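Local coordinates for disulfide bond protein A (Staphylococcus aureus, PDB 3BCI), which probably acts as a thiol:disulfide oxidoreductase of the thioredoxin family, making disulfide bonds in folding proteins through a redox-active cysteine pair, at residues P35-K39 and N40-N44; E96-K100 and E101-K105; N145-T149 and T150-F154. One frame throughout, in Å; residues are numbered along the deposited sequence. Where two conformers were deposited one is given.

Contact 1 (P35-K39 and N40-N44); sequences PKLRK and NYIDN
Arg38 and Asp43 form a salt bridge near the end of helix 24-42. Arg38 NE donates to Asp43 OD2 at 2.8 Å. The oxygen accepts on its syn lone pair, the side of the other carboxylate oxygen. The carboxylate sits at the edge of the guanidinium group, yet the two planes stand 83° apart. This is therefore a single-pronged pair, with one N-H doing the work. Arg38 has CG anti to its nitrogen (chi1 175°) and stays extended as far as NE, which brings NE to Asp43 OD2. Arg38 NH1 makes a second salt bridge to Asp81, so two carboxylates probably fix how the guanidinium is turned.

The tight part is the backbone turn and the apolar residues on it, with Leu37 buried. Leu37 O accepts two backbone donors, Tyr41 N at 2.9 Å and Ile42 N at 3.1 Å. Asp43 N reaches Arg38 O at 2.9 Å. The Ile42 and Asp43 bonds span five residues and make a wider, pi-type turn; the Tyr41 bond spans the usual four. Ile42 CD1 lies against Leu37 CG at 3.9 Å. Leu37 CD1 also approaches the Tyr41 ring obliquely, at 4.3 Å from CD1 of the tyrosine.

The solvent side is looser. Lys36 and Lys39 are exposed and extended, and Asp43 is exposed too. Asn40 lays its CB and CG close to Lys36 O. Asn44 ND2 reaches back to Asn40 O at 2.9 Å and comes from above the carbonyl plane, off the lone pairs.

Helix 24-42 is the crossover helix of the beta-alpha-beta unit between strands 14-19 and 48-53. Leu80 of helix 79-88 touches Arg38, Ile42 and Asp43. Tyr166 and Leu173 of helix 166-174 pack on Tyr41.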
loop_
_atom_site.group_PDB
_atom_site.type_symbol
_atom_site.label_atom_id
_atom_site.label_comp_id
_atom_site.label_asym_id
_atom_site.label_seq_id
_atom_site.Cartn_x
_atom_site.Cartn_y
_atom_site.Cartn_z
ATOM N N PRO A 35 7.089 10.687 0.098
ATOM C CA PRO A 35 7.735 11.529 -0.914
ATOM C C PRO A 35 9.261 11.402 -0.925
ATOM O O PRO A 35 9.866 11.190 -1.974
ATOM C CB PRO A 35 7.264 12.933 -0.538
ATOM C CG PRO A 35 5.889 12.676 -0.012
ATOM C CD PRO A 35 6.110 11.464 0.877
ATOM N N LYS A 36 9.879 11.519 0.245
ATOM C CA LYS A 36 11.331 11.415 0.348
ATOM C C LYS A 36 11.840 9.984 0.278
ATOM O O LYS A 36 12.876 9.727 -0.330
ATOM C CB LYS A 36 11.824 12.044 1.650
ATOM C CG LYS A 36 11.797 13.552 1.660
ATOM C CD LYS A 36 12.279 14.075 3.000
ATOM C CE LYS A 36 12.108 15.574 3.091
ATOM N NZ LYS A 36 12.485 16.082 4.437
ATOM N N LEU A 37 11.123 9.056 0.906
ATOM C CA LEU A 37 11.540 7.656 0.893
ATOM C C LEU A 37 11.553 7.158 -0.550
ATOM O O LEU A 37 12.464 6.451 -0.974
ATOM C CB LEU A 37 10.580 6.801 1.726
ATOM C CG LEU A 37 11.025 5.355 1.954
ATOM C CD1 LEU A 37 12.327 5.355 2.759
ATOM C CD2 LEU A 37 9.934 4.581 2.698
ATOM N N ARG A 38 10.535 7.550 -1.300
ATOM C CA ARG A 38 10.401 7.161 -2.696
ATOM C C ARG A 38 11.532 7.740 -3.546
ATOM O O ARG A 38 12.166 7.038 -4.329
ATOM C CB ARG A 38 9.056 7.649 -3.227
ATOM C CG ARG A 38 8.845 7.414 -4.692
ATOM C CD ARG A 38 7.499 7.952 -5.138
ATOM N NE ARG A 38 7.271 7.639 -6.538
ATOM C CZ ARG A 38 6.134 7.858 -7.179
ATOM N NH1 ARG A 38 5.106 8.399 -6.538
ATOM N NH2 ARG A 38 6.028 7.525 -8.459
ATOM N N LYS A 39 11.790 9.027 -3.383
ATOM C CA LYS A 39 12.832 9.681 -4.158
ATOM C C LYS A 39 14.238 9.195 -3.846
ATOM O O LYS A 39 15.039 8.981 -4.747
ATOM C CB LYS A 39 12.768 11.195 -3.945
ATOM C CG LYS A 39 13.860 11.967 -4.673
ATOM C CD LYS A 39 13.687 13.468 -4.509
ATOM C CE LYS A 39 14.740 14.231 -5.295
ATOM N NZ LYS A 39 14.483 15.698 -5.278
ATOM N N ASN A 40 14.538 8.999 -2.571
ATOM C CA ASN A 40 15.881 8.597 -2.184
ATOM C C ASN A 40 16.170 7.114 -2.047
ATOM O O ASN A 40 17.336 6.720 -2.010
ATOM C CB ASN A 40 16.256 9.305 -0.882
ATOM C CG ASN A 40 16.133 10.812 -0.991
ATOM O OD1 ASN A 40 16.733 11.430 -1.870
ATOM N ND2 ASN A 40 15.351 11.411 -0.100
ATOM N N TYR A 41 15.140 6.278 -1.978
ATOM C CA TYR A 41 15.409 4.857 -1.806
ATOM C C TYR A 41 14.583 3.866 -2.611
ATOM O O TYR A 41 15.075 2.783 -2.929
ATOM C CB TYR A 41 15.298 4.469 -0.324
ATOM C CG TYR A 41 16.408 4.991 0.556
ATOM C CD1 TYR A 41 16.277 6.195 1.242
ATOM C CD2 TYR A 41 17.601 4.285 0.687
ATOM C CE1 TYR A 41 17.313 6.685 2.038
ATOM C CE2 TYR A 41 18.640 4.764 1.477
ATOM C CZ TYR A 41 18.490 5.963 2.148
ATOM O OH TYR A 41 19.521 6.429 2.929
ATOM N N ILE A 42 13.340 4.205 -2.929
ATOM C CA ILE A 42 12.501 3.262 -3.658
ATOM C C ILE A 42 12.572 3.353 -5.182
ATOM O O ILE A 42 12.803 2.346 -5.848
ATOM C CB ILE A 42 11.030 3.384 -3.217
ATOM C CG1 ILE A 42 10.931 3.251 -1.690
ATOM C CG2 ILE A 42 10.208 2.284 -3.886
ATOM C CD1 ILE A 42 9.537 3.505 -1.136
ATOM N N ASP A 43 12.367 4.543 -5.736
ATOM C CA ASP A 43 12.416 4.712 -7.190
ATOM C C ASP A 43 13.797 4.488 -7.791
ATOM O O ASP A 43 13.919 4.167 -8.974
ATOM C CB ASP A 43 11.910 6.096 -7.587
ATOM C CG ASP A 43 10.419 6.241 -7.384
ATOM O OD1 ASP A 43 9.760 5.210 -7.179
ATOM O OD2 ASP A 43 9.905 7.374 -7.432
ATOM N N ASN A 44 14.838 4.672 -6.987
ATOM C CA ASN A 44 16.194 4.455 -7.475
ATOM C C ASN A 44 16.616 3.031 -7.118
ATOM O O ASN A 44 17.798 2.679 -7.146
ATOM C CB ASN A 44 17.159 5.493 -6.884
ATOM C CG ASN A 44 17.140 5.518 -5.376
ATOM O OD1 ASN A 44 16.452 4.720 -4.739
ATOM N ND2 ASN A 44 17.902 6.435 -4.791
#

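Contact 2 (E96-K100 and E101-K105); sequences EWLTK and ELLDK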
loop_
_atom_site.group_PDB
_atom_site.type_symbol
_atom_site.label_atom_id
_atom_site.label_comp_id
_atom_site.label_asym_id
_atom_site.label_seq_id
_atom_site.Cartn_x
_atom_site.Cartn_y
_atom_site.Cartn_z
ATOM N N GLU A 96 -18.017 3.103 4.020
ATOM C CA GLU A 96 -17.433 2.109 3.131
ATOM C C GLU A 96 -17.160 2.862 1.832
ATOM O O GLU A 96 -17.764 2.583 0.798
ATOM C CB GLU A 96 -18.414 0.960 2.878
ATOM C CG GLU A 96 -18.994 0.350 4.142
ATOM C CD GLU A 96 -19.828 -0.886 3.864
ATOM O OE1 GLU A 96 -20.346 -1.015 2.734
ATOM O OE2 GLU A 96 -19.973 -1.724 4.778
ATOM N N TRP A 97 -16.247 3.828 1.903
ATOM C CA TRP A 97 -15.908 4.653 0.754
ATOM C C TRP A 97 -15.065 3.975 -0.325
ATOM O O TRP A 97 -14.975 4.485 -1.443
ATOM C CB TRP A 97 -15.206 5.936 1.213
ATOM C CG TRP A 97 -13.896 5.716 1.920
ATOM C CD1 TRP A 97 -13.711 5.420 3.242
ATOM C CD2 TRP A 97 -12.587 5.784 1.339
ATOM N NE1 TRP A 97 -12.368 5.303 3.519
ATOM C CE2 TRP A 97 -11.656 5.519 2.368
ATOM C CE3 TRP A 97 -12.111 6.040 0.046
ATOM C CZ2 TRP A 97 -10.271 5.508 2.146
ATOM C CZ3 TRP A 97 -10.737 6.028 -0.177
ATOM C CH2 TRP A 97 -9.833 5.762 0.870
ATOM N N LEU A 98 -14.444 2.841 -0.005
ATOM C CA LEU A 98 -13.629 2.132 -0.992
ATOM C C LEU A 98 -14.510 1.273 -1.895
ATOM O O LEU A 98 -14.426 0.049 -1.894
ATOM C CB LEU A 98 -12.568 1.263 -0.303
ATOM C CG LEU A 98 -11.398 2.033 0.320
ATOM C CD1 LEU A 98 -10.604 1.122 1.243
ATOM C CD2 LEU A 98 -10.510 2.590 -0.794
ATOM N N THR A 99 -15.352 1.941 -2.674
ATOM C CA THR A 99 -16.263 1.275 -3.594
ATOM C C THR A 99 -15.546 0.948 -4.903
ATOM O O THR A 99 -14.496 1.511 -5.204
ATOM C CB THR A 99 -17.460 2.180 -3.917
ATOM O OG1 THR A 99 -16.998 3.345 -4.613
ATOM C CG2 THR A 99 -18.161 2.623 -2.627
ATOM N N LYS A 100 -16.116 0.037 -5.681
ATOM C CA LYS A 100 -15.515 -0.328 -6.956
ATOM C C LYS A 100 -15.569 0.863 -7.908
ATOM O O LYS A 100 -14.711 1.017 -8.779
ATOM C CB LYS A 100 -16.244 -1.529 -7.550
ATOM C CG LYS A 100 -16.090 -2.787 -6.712
ATOM C CD LYS A 100 -16.761 -3.983 -7.361
ATOM C CE LYS A 100 -16.625 -5.215 -6.480
ATOM N NZ LYS A 100 -17.358 -6.379 -7.045
ATOM N N GLU A 101 -16.577 1.711 -7.729
ATOM C CA GLU A 101 -16.723 2.897 -8.559
ATOM C C GLU A 101 -15.533 3.817 -8.324
ATOM O O GLU A 101 -14.886 4.264 -9.268
ATOM C CB GLU A 101 -18.010 3.654 -8.211
ATOM C CG GLU A 101 -18.291 4.836 -9.143
ATOM C CD GLU A 101 -19.368 5.771 -8.618
ATOM O OE1 GLU A 101 -20.243 5.313 -7.856
ATOM O OE2 GLU A 101 -19.346 6.968 -8.980
ATOM N N LEU A 102 -15.248 4.102 -7.057
ATOM C CA LEU A 102 -14.132 4.977 -6.715
ATOM C C LEU A 102 -12.798 4.345 -7.096
ATOM O O LEU A 102 -11.911 5.020 -7.619
ATOM C CB LEU A 102 -14.144 5.308 -5.218
ATOM C CG LEU A 102 -13.001 6.200 -4.717
ATOM C CD1 LEU A 102 -13.460 7.010 -3.516
ATOM C CD2 LEU A 102 -11.786 5.341 -4.364
ATOM N N LEU A 103 -12.648 3.051 -6.833
ATOM C CA LEU A 103 -11.398 2.380 -7.176
ATOM C C LEU A 103 -11.170 2.367 -8.692
ATOM O O LEU A 103 -10.064 2.639 -9.157
ATOM C CB LEU A 103 -11.392 0.960 -6.600
ATOM C CG LEU A 103 -11.296 0.963 -5.066
ATOM C CD1 LEU A 103 -11.607 -0.417 -4.519
ATOM C CD2 LEU A 103 -9.903 1.413 -4.641
ATOM N N ASP A 104 -12.208 2.069 -9.470
ATOM C CA ASP A 104 -12.046 2.066 -10.922
ATOM C C ASP A 104 -11.640 3.472 -11.361
ATOM O O ASP A 104 -10.773 3.644 -12.221
ATOM C CB ASP A 104 -13.346 1.648 -11.623
ATOM C CG ASP A 104 -13.651 0.168 -11.456
ATOM O OD1 ASP A 104 -12.812 -0.558 -10.886
ATOM O OD2 ASP A 104 -14.730 -0.273 -11.903
ATOM N N LYS A 105 -12.259 4.476 -10.754
ATOM C CA LYS A 105 -11.949 5.863 -11.074
ATOM C C LYS A 105 -10.473 6.143 -10.801
ATOM O O LYS A 105 -9.792 6.798 -11.589
ATOM C CB LYS A 105 -12.822 6.800 -10.235
ATOM C CG LYS A 105 -12.524 8.281 -10.422
ATOM C CD LYS A 105 -13.560 9.150 -9.712
ATOM C CE LYS A 105 -13.491 9.013 -8.197
ATOM N NZ LYS A 105 -12.270 9.649 -7.642
#
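Thr99 caps the start of helix 100-108 by bonding to Leu102. It is a classic N-cap: Thr99 OG1 accepts from Leu102 N at 3.1 Å, with a nearly straight N-H...O angle of 167°. Its chi1 of 64° puts OG1 between the backbone nitrogen and the carbonyl carbon, facing the first turn. Thr99 O takes the next amide, Leu103 N, at 2.9 Å. Two N-H groups of the first turn are thus satisfied by one residue.

Apolar contacts lie beside the cap. Leu102 CD1 meets the edge of the Trp97 ring, in its plane, 3.9 Å from CE3. Leu98 CD2 touches Leu103 CD2 at 4.1 Å. Leu98 also places CG over one face of the Trp97 indole, so this ring is held at a face and at an edge.

Further out, Leu86 of helix 79-88 touches Trp97, Leu98 and Leu102. Val63 and Ala67 of helix 61-74 touch Leu103. The loop is pinned by Leu98 N, which bonds to Asp60 OD2. One turn into the helix, Asp104 N donates to Lys100 O, while Asp104 OD1 bonds to Tyr124 OH and OD2 pairs with Lys125 NZ.

Contact 3 (N145-T149 and T150-F154); sequences NHIKT and TPTAF
Ile147 and Phe154 approach from opposite directions across the loop that leads into strand 152-155. Ile147 CD1 lies 3.8 Å from Phe154 CE2 and slightly farther from CZ. The methyl meets this outer corner of the ring obliquely. In Ile147, chi1 (-56°) and chi2 (-57°) together carry CD1 toward the ring. The same chi1 leaves CG2 on the Thr152 side. Ile147 and Thr152 slide past each other in opposite directions, with Ile147 CG2 3.6 Å from Thr152 OG1.

Thr152 also faces Thr149. The two side chains cross at about a right angle, and Thr149 OG1 lies 3.6 Å from Thr152 CG2. Thr152 was modelled in two conformers. In one of them OG1 is 3.1 Å from Thr149 O, but CG2 is equally close to that oxygen and crowded. A hydroxyl-to-carbonyl bond here is therefore doubtful.

The loop holds the Thr150-Pro151 peptide, which is cis. A cis-proline just before this strand is a hallmark of the thioredoxin fold. Upstream, His146 has a positive phi and closes helix 130-144 in a Schellman motif. Downstream, strand 152-155 pairs with strand 14-19, and Tyr18 touches both Ile147 and Thr152. The Pro151 ring packs on Tyr25, Cys26 and Leu29 of helix 24-42. Cys26 belongs to the Cys23-Cys26 redox pair, which can form a disulfide; the pair appears here as free thiols.

The chemistry is thus mainly apolar. Packing of Ile147 on Phe154 joins the loop to the strand, and the cis peptide sets the course of the chain between them. The Thr152 hydroxyl may add a polar tie to Thr149. This is consistent with the cis-proline keeping its place beside the redox cysteines.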
loop_
_atom_site.group_PDB
_atom_site.type_symbol
_atom_site.label_atom_id
_atom_site.label_comp_id
_atom_site.label_asym_id
_atom_site.label_seq_id
_atom_site.Cartn_x
_atom_site.Cartn_y
_atom_site.Cartn_z
ATOM N N ASN A 145 3.320 -12.170 11.765
ATOM C CA ASN A 145 4.402 -11.302 12.226
ATOM C C ASN A 145 4.027 -10.601 13.526
ATOM O O ASN A 145 4.756 -9.734 14.013
ATOM C CB ASN A 145 4.754 -10.266 11.153
ATOM C CG ASN A 145 5.667 -10.829 10.076
ATOM O OD1 ASN A 145 6.863 -11.009 10.294
ATOM N ND2 ASN A 145 5.103 -11.120 8.912
ATOM N N HIS A 146 2.878 -10.981 14.077
ATOM C CA HIS A 146 2.393 -10.424 15.336
ATOM C C HIS A 146 2.313 -8.900 15.335
ATOM O O HIS A 146 2.729 -8.245 16.295
ATOM C CB HIS A 146 3.298 -10.906 16.474
ATOM C CG HIS A 146 3.460 -12.393 16.515
ATOM N ND1 HIS A 146 2.458 -13.241 16.939
ATOM C CD2 HIS A 146 4.482 -13.190 16.121
ATOM C CE1 HIS A 146 2.856 -14.493 16.802
ATOM N NE2 HIS A 146 4.082 -14.490 16.305
ATOM N N ILE A 147 1.771 -8.331 14.264
ATOM C CA ILE A 147 1.648 -6.882 14.174
ATOM C C ILE A 147 0.375 -6.436 14.875
ATOM O O ILE A 147 -0.728 -6.776 14.453
ATOM C CB ILE A 147 1.608 -6.411 12.707
ATOM C CG1 ILE A 147 2.848 -6.921 11.967
ATOM C CG2 ILE A 147 1.549 -4.888 12.650
ATOM C CD1 ILE A 147 4.164 -6.503 12.605
ATOM N N LYS A 148 0.538 -5.669 15.948
ATOM C CA LYS A 148 -0.597 -5.183 16.723
ATOM C C LYS A 148 -1.124 -3.841 16.235
ATOM O O LYS A 148 -2.279 -3.725 15.821
ATOM C CB LYS A 148 -0.206 -5.055 18.196
ATOM C CG LYS A 148 0.155 -6.365 18.879
ATOM C CD LYS A 148 0.592 -6.119 20.317
ATOM C CE LYS A 148 -0.489 -5.392 21.109
ATOM N NZ LYS A 148 -0.026 -5.005 22.469
ATOM N N THR A 149 -0.269 -2.825 16.285
ATOM C CA THR A 149 -0.657 -1.485 15.874
ATOM C C THR A 149 -0.254 -1.093 14.458
ATOM O O THR A 149 0.712 -1.610 13.897
ATOM C CB THR A 149 -0.071 -0.434 16.831
ATOM O OG1 THR A 149 1.339 -0.649 16.968
ATOM C CG2 THR A 149 -0.736 -0.524 18.193
ATOM N N THR A 150 -1.017 -0.168 13.894
ATOM C CA THR A 150 -0.756 0.353 12.562
ATOM C C THR A 150 -0.961 1.856 12.661
ATOM O O THR A 150 -1.816 2.319 13.405
ATOM C CB THR A 150 -1.741 -0.212 11.520
ATOM O OG1 THR A 150 -3.082 0.103 11.907
ATOM C CG2 THR A 150 -1.592 -1.719 11.405
ATOM N N PRO A 151 -0.161 2.637 11.929
ATOM C CA PRO A 151 0.888 2.120 11.050
ATOM C C PRO A 151 2.186 1.805 11.789
ATOM O O PRO A 151 2.503 2.427 12.798
ATOM C CB PRO A 151 1.081 3.257 10.057
ATOM C CG PRO A 151 0.888 4.471 10.933
ATOM C CD PRO A 151 -0.337 4.091 11.743
ATOM N N THR A 152 2.919 0.818 11.288
ATOM C CA THR A 152 4.207 0.444 11.859
ATOM C C THR A 152 5.096 0.079 10.682
ATOM O O THR A 152 4.615 -0.434 9.673
ATOM C CB THR A 152 4.104 -0.759 12.839
ATOM O OG1 THR A 152 3.294 -1.794 12.266
ATOM C CG2 THR A 152 3.511 -0.312 14.169
ATOM N N ALA A 153 6.386 0.366 10.801
ATOM C CA ALA A 153 7.319 0.072 9.725
ATOM C C ALA A 153 8.545 -0.654 10.238
ATOM O O ALA A 153 8.968 -0.450 11.372
ATOM C CB ALA A 153 7.724 1.369 9.021
ATOM N N PHE A 154 9.100 -1.512 9.389
ATOM C CA PHE A 154 10.280 -2.295 9.719
ATOM C C PHE A 154 11.236 -2.302 8.531
ATOM O O PHE A 154 10.806 -2.279 7.378
ATOM C CB PHE A 154 9.873 -3.739 10.042
ATOM C CG PHE A 154 8.982 -3.863 11.248
ATOM C CD1 PHE A 154 9.523 -4.113 12.504
ATOM C CD2 PHE A 154 7.604 -3.721 11.128
ATOM C CE1 PHE A 154 8.697 -4.220 13.629
ATOM C CE2 PHE A 154 6.771 -3.826 12.242
ATOM C CZ PHE A 154 7.315 -4.075 13.494
#

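How the contacts relate
All three contacts are local. Contacts 1 and 3 are surface contacts, whereas contact 2 is partly buried, with three buried residues. Contact 1 lies toward the C-terminal part of the helix that begins near the redox cysteines. Contact 3 holds the proline that packs on this helix near its start, so both concern helix 24-42, though their centres lie about 21 Å apart. Contact 2 lies among the helices, across the chain's centre from contact 1 and about 28 Å from it between centres. Chemistry follows place: a charged pair toward a helix end, a hydroxyl cap with leucines and an indole at a helix start, and an isoleucine-phenylalanine contact beside threonines at a loop-strand junction.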